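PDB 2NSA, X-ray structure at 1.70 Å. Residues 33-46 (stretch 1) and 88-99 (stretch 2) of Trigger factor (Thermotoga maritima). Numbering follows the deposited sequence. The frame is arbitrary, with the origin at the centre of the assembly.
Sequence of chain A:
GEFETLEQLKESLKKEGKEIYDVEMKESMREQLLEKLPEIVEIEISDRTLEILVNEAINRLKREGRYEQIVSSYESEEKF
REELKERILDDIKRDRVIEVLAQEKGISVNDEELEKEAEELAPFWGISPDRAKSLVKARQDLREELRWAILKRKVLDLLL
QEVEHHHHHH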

# COMPACT_ATOMS: atom_id res chain seq x y z
N LEU A 33 4.10 4.91 8.00
CA LEU A 33 5.22 4.48 7.18
C LEU A 33 4.85 4.62 5.70
O LEU A 33 5.59 5.20 4.92
CB LEU A 33 5.59 3.03 7.49
CG LEU A 33 6.74 2.43 6.69
CD1 LEU A 33 7.98 3.29 6.81
CD2 LEU A 33 7.01 1.01 7.18
N LEU A 34 3.68 4.09 5.34
CA LEU A 34 3.20 4.16 3.97
C LEU A 34 3.00 5.59 3.50
O LEU A 34 3.27 5.93 2.35
CB LEU A 34 1.88 3.40 3.82
CG LEU A 34 1.93 1.87 3.83
CD1 LEU A 34 0.52 1.32 3.79
CD2 LEU A 34 2.74 1.37 2.64
N GLU A 35 2.51 6.44 4.40
CA GLU A 35 2.26 7.83 4.07
C GLU A 35 3.52 8.62 3.76
O GLU A 35 3.52 9.51 2.92
CB GLU A 35 1.50 8.50 5.21
CG GLU A 35 1.19 9.96 4.97
CD GLU A 35 0.40 10.58 6.11
OE1 GLU A 35 0.07 11.78 6.02
OE2 GLU A 35 0.11 9.87 7.10
N LYS A 36 4.62 8.28 4.44
CA LYS A 36 5.87 9.00 4.24
C LYS A 36 6.80 8.41 3.19
O LYS A 36 7.64 9.13 2.63
CB LYS A 36 6.62 9.10 5.58
CG LYS A 36 5.89 9.93 6.63
CD LYS A 36 5.67 11.36 6.15
CE LYS A 36 5.02 12.21 7.23
NZ LYS A 36 4.79 13.61 6.79
N LEU A 37 6.65 7.13 2.89
CA LEU A 37 7.51 6.47 1.91
C LEU A 37 7.67 7.19 0.56
O LEU A 37 8.77 7.26 0.03
CB LEU A 37 7.04 5.03 1.67
CG LEU A 37 7.46 4.01 2.74
CD1 LEU A 37 6.84 2.65 2.44
CD2 LEU A 37 8.98 3.91 2.77
N PRO A 38 6.58 7.75 0.00
CA PRO A 38 6.70 8.45 -1.29
C PRO A 38 7.74 9.58 -1.31
O PRO A 38 8.26 9.93 -2.37
CB PRO A 38 5.29 8.98 -1.53
CG PRO A 38 4.42 8.02 -0.81
CD PRO A 38 5.18 7.76 0.47
N GLU A 39 8.03 10.13 -0.14
CA GLU A 39 8.98 11.24 -0.03
C GLU A 39 10.44 10.92 -0.34
O GLU A 39 11.22 11.82 -0.64
CB GLU A 39 8.88 11.85 1.36
CG GLU A 39 7.62 12.66 1.59
CD GLU A 39 7.47 13.12 3.03
OE1 GLU A 39 8.50 13.37 3.69
OE2 GLU A 39 6.32 13.25 3.49
N ILE A 40 10.82 9.64 -0.27
CA ILE A 40 12.21 9.26 -0.51
C ILE A 40 12.52 8.72 -1.90
O ILE A 40 13.55 8.07 -2.10
CB ILE A 40 12.67 8.24 0.54
CG1 ILE A 40 11.89 6.93 0.39
CG2 ILE A 40 12.47 8.81 1.93
CD1 ILE A 40 12.42 5.80 1.26
N VAL A 41 11.64 8.98 -2.85
CA VAL A 41 11.87 8.52 -4.22
C VAL A 41 11.37 9.54 -5.23
O VAL A 41 10.47 10.32 -4.95
CB VAL A 41 11.19 7.16 -4.48
CG1 VAL A 41 9.68 7.32 -4.46
CG2 VAL A 41 11.66 6.58 -5.80
N GLU A 42 11.98 9.53 -6.41
CA GLU A 42 11.60 10.44 -7.48
C GLU A 42 11.14 9.63 -8.69
O GLU A 42 11.78 8.64 -9.07
CB GLU A 42 12.78 11.33 -7.88
CG GLU A 42 14.02 10.56 -8.31
CD GLU A 42 15.08 11.45 -8.92
OE1 GLU A 42 14.80 12.04 -9.99
OE2 GLU A 42 16.18 11.56 -8.34
N ILE A 43 10.03 10.05 -9.29
CA ILE A 43 9.47 9.39 -10.46
C ILE A 43 9.42 10.40 -11.60
O ILE A 43 8.93 11.51 -11.42
CB ILE A 43 8.03 8.90 -10.20
CG1 ILE A 43 7.99 7.88 -9.06
CG2 ILE A 43 7.44 8.30 -11.48
CD1 ILE A 43 8.51 6.51 -9.43
N GLU A 44 9.92 10.00 -12.76
CA GLU A 44 9.89 10.87 -13.93
C GLU A 44 8.80 10.37 -14.87
O GLU A 44 9.04 9.50 -15.71
CB GLU A 44 11.26 10.87 -14.61
CG GLU A 44 11.82 9.49 -14.92
CD GLU A 44 13.28 9.53 -15.35
OE1 GLU A 44 13.72 10.57 -15.89
OE2 GLU A 44 13.99 8.51 -15.16
N ILE A 45 7.59 10.91 -14.73
CA ILE A 45 6.46 10.50 -15.55
C ILE A 45 5.73 11.74 -16.09
O ILE A 45 5.72 12.79 -15.45
CB ILE A 45 5.49 9.61 -14.72
CG1 ILE A 45 4.55 8.85 -15.65
CG2 ILE A 45 4.69 10.45 -13.74
CD1 ILE A 45 3.77 7.75 -14.94
N SER A 46 5.11 11.61 -17.26
CA SER A 46 4.42 12.74 -17.87
C SER A 46 3.13 13.11 -17.14
O SER A 46 2.48 12.26 -16.53
CB SER A 46 4.08 12.45 -19.34
OG SER A 46 2.98 11.56 -19.46
N ILE A 88 -2.40 9.54 -6.71
CA ILE A 88 -1.96 8.52 -7.66
C ILE A 88 -0.45 8.56 -7.82
O ILE A 88 0.19 7.50 -7.86
CB ILE A 88 -2.64 8.70 -9.03
CG1 ILE A 88 -4.12 8.29 -8.90
CG2 ILE A 88 -1.96 7.84 -10.09
CD1 ILE A 88 -4.96 8.59 -10.13
N LEU A 89 0.11 9.76 -7.92
CA LEU A 89 1.56 9.86 -8.05
C LEU A 89 2.20 9.28 -6.80
O LEU A 89 3.22 8.59 -6.88
CB LEU A 89 1.99 11.33 -8.23
CG LEU A 89 3.49 11.61 -8.30
CD1 LEU A 89 4.15 10.78 -9.39
CD2 LEU A 89 3.69 13.09 -8.56
N ASP A 90 1.62 9.57 -5.64
CA ASP A 90 2.18 9.03 -4.40
C ASP A 90 2.11 7.50 -4.38
O ASP A 90 3.02 6.85 -3.88
CB ASP A 90 1.47 9.61 -3.17
CG ASP A 90 1.99 10.99 -2.79
OD1 ASP A 90 3.10 11.36 -3.23
OD2 ASP A 90 1.29 11.70 -2.04
N ASP A 91 1.03 6.93 -4.93
CA ASP A 91 0.91 5.47 -4.96
C ASP A 91 1.99 4.87 -5.86
O ASP A 91 2.58 3.84 -5.54
CB ASP A 91 -0.45 5.01 -5.51
CG ASP A 91 -1.62 5.32 -4.59
OD1 ASP A 91 -1.41 5.46 -3.37
OD2 ASP A 91 -2.76 5.40 -5.09
N ILE A 92 2.22 5.51 -7.00
CA ILE A 92 3.24 5.04 -7.94
C ILE A 92 4.61 5.07 -7.26
O ILE A 92 5.39 4.13 -7.38
CB ILE A 92 3.26 5.91 -9.21
CG1 ILE A 92 1.96 5.68 -10.00
CG2 ILE A 92 4.44 5.53 -10.11
CD1 ILE A 92 1.81 6.60 -11.22
N LYS A 93 4.89 6.16 -6.55
CA LYS A 93 6.16 6.28 -5.84
C LYS A 93 6.27 5.23 -4.75
O LYS A 93 7.30 4.56 -4.61
CB LYS A 93 6.29 7.67 -5.20
CG LYS A 93 6.49 8.78 -6.20
CD LYS A 93 6.54 10.12 -5.49
CE LYS A 93 6.77 11.26 -6.46
NZ LYS A 93 6.77 12.57 -5.75
N ARG A 94 5.19 5.07 -3.98
CA ARG A 94 5.15 4.12 -2.89
C ARG A 94 5.40 2.70 -3.39
O ARG A 94 6.20 1.95 -2.81
CB ARG A 94 3.80 4.18 -2.17
CG ARG A 94 3.80 3.53 -0.81
CD ARG A 94 2.46 3.66 -0.09
NE ARG A 94 2.04 5.05 0.08
CZ ARG A 94 1.14 5.66 -0.70
NH1 ARG A 94 0.58 5.00 -1.69
NH2 ARG A 94 0.80 6.92 -0.46
N ASP A 95 4.72 2.31 -4.46
CA ASP A 95 4.91 0.97 -4.98
C ASP A 95 6.33 0.74 -5.48
O ASP A 95 6.88 -0.35 -5.31
CB ASP A 95 3.87 0.64 -6.06
CG ASP A 95 2.47 0.50 -5.49
OD1 ASP A 95 2.34 0.40 -4.25
OD2 ASP A 95 1.49 0.49 -6.27
N ARG A 96 6.94 1.75 -6.08
CA ARG A 96 8.32 1.61 -6.54
C ARG A 96 9.24 1.41 -5.33
O ARG A 96 10.11 0.53 -5.34
CB ARG A 96 8.75 2.85 -7.33
CG ARG A 96 10.25 2.89 -7.64
CD ARG A 96 10.70 1.74 -8.52
NE ARG A 96 12.11 1.92 -8.88
CZ ARG A 96 12.89 0.97 -9.39
NH1 ARG A 96 12.41 -0.25 -9.61
NH2 ARG A 96 14.16 1.23 -9.67
N VAL A 97 9.06 2.22 -4.29
CA VAL A 97 9.89 2.12 -3.09
C VAL A 97 9.76 0.73 -2.45
O VAL A 97 10.76 0.12 -2.06
CB VAL A 97 9.51 3.19 -2.03
CG1 VAL A 97 10.34 2.99 -0.76
CG2 VAL A 97 9.75 4.57 -2.60
N ILE A 98 8.53 0.24 -2.36
CA ILE A 98 8.28 -1.07 -1.76
C ILE A 98 8.92 -2.18 -2.57
O ILE A 98 9.57 -3.09 -2.02
CB ILE A 98 6.76 -1.32 -1.61
CG1 ILE A 98 6.21 -0.38 -0.53
CG2 ILE A 98 6.48 -2.77 -1.23
CD1 ILE A 98 4.72 -0.19 -0.56
N GLU A 99 8.77 -2.10 -3.89
CA GLU A 99 9.34 -3.11 -4.78
C GLU A 99 10.86 -3.12 -4.66
O GLU A 99 11.48 -4.19 -4.56
CB GLU A 99 8.90 -2.86 -6.22
CG GLU A 99 9.18 -4.04 -7.14
CD GLU A 99 8.41 -3.95 -8.45
OE1 GLU A 99 7.18 -4.22 -8.46
OE2 GLU A 99 9.04 -3.60 -9.46
O HOH W 1 1.34 9.31 0.83
O HOH W 2 8.72 12.31 -3.77

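A helix can hold a chain that changes shape along its length, provided it offers apolar side chains where the partner is extended and polar groups where the partner's backbone leaves carbonyls unpaired. The contact between residues 88-99 and 33-46 of trigger factor illustrates the principle, burying 731 Å² with a single direct hydrogen bond.

At the start of the helical stretch, Leu 89 points its CA-CB bond sideways, but its t, p rotamer brings the end of the side chain nearer the partner. Its CD1 lies 4.4 Å from Ile 43 CB and 4.4 Å from Ile 45 CG2. In the extended segment, Val 41, Ile 43 and Ile 45 point toward the helix while Glu 42 and Glu 44 point away, an alternation that gives the helix branched hydrocarbon and leaves the acids exposed.

One residue on, Asp 90 meets Pro 38: its main-chain O is 3.6 Å from Pro 38 CG. Ile 92 then points toward the extended segment, placing CG2 4.2 Å from Ile 43 CD1 and CD1 4.4 Å from Ile 45 CD1.

Lys 93 shows how a long charged residue can serve two purposes. Its nearly straight chain (m, t, t, t) supplies methylenes for packing, with CG 3.4 Å from Ile 43 CG1 and CB 3.5 Å from Val 41 CG1. At its tip, NZ donates to water 2 (2.8 Å from NZ to the water O), and that water donates to Pro 38 O, also at 2.8 Å.

Arg 94 makes the direct polar link. NE donates to Leu 34 O at 2.7 Å with an angle of 159°; the carbonyl lies at the guanidinium edge, near its plane, where the N-H can reach it. The other nitrogens are also used: NH1 forms a salt bridge with Asp 91 OD1 at 2.6 Å, one helical turn back, and NH2 donates to water 1 at 2.8 Å, which in turn donates to Glu 35 O at 3.0 Å. The aliphatic part packs too, with CD 3.6 Å from Leu 34 CD2.

Arg 96 adds hydrocarbon at the exposed margin, its CB 4.2 Å from Ile 43 CD1. Val 97, by contrast, is buried: CG2 sits 3.3 Å from Val 41 CG1, while CG1 lies 3.9 Å from Leu 37 CD2 and 4.0 Å from Ile 40 CD1. A compact, branched side chain suits this crowded site. Ile 98 completes the apolar contact, with CD1 4.1 Å from Leu 34 CD2.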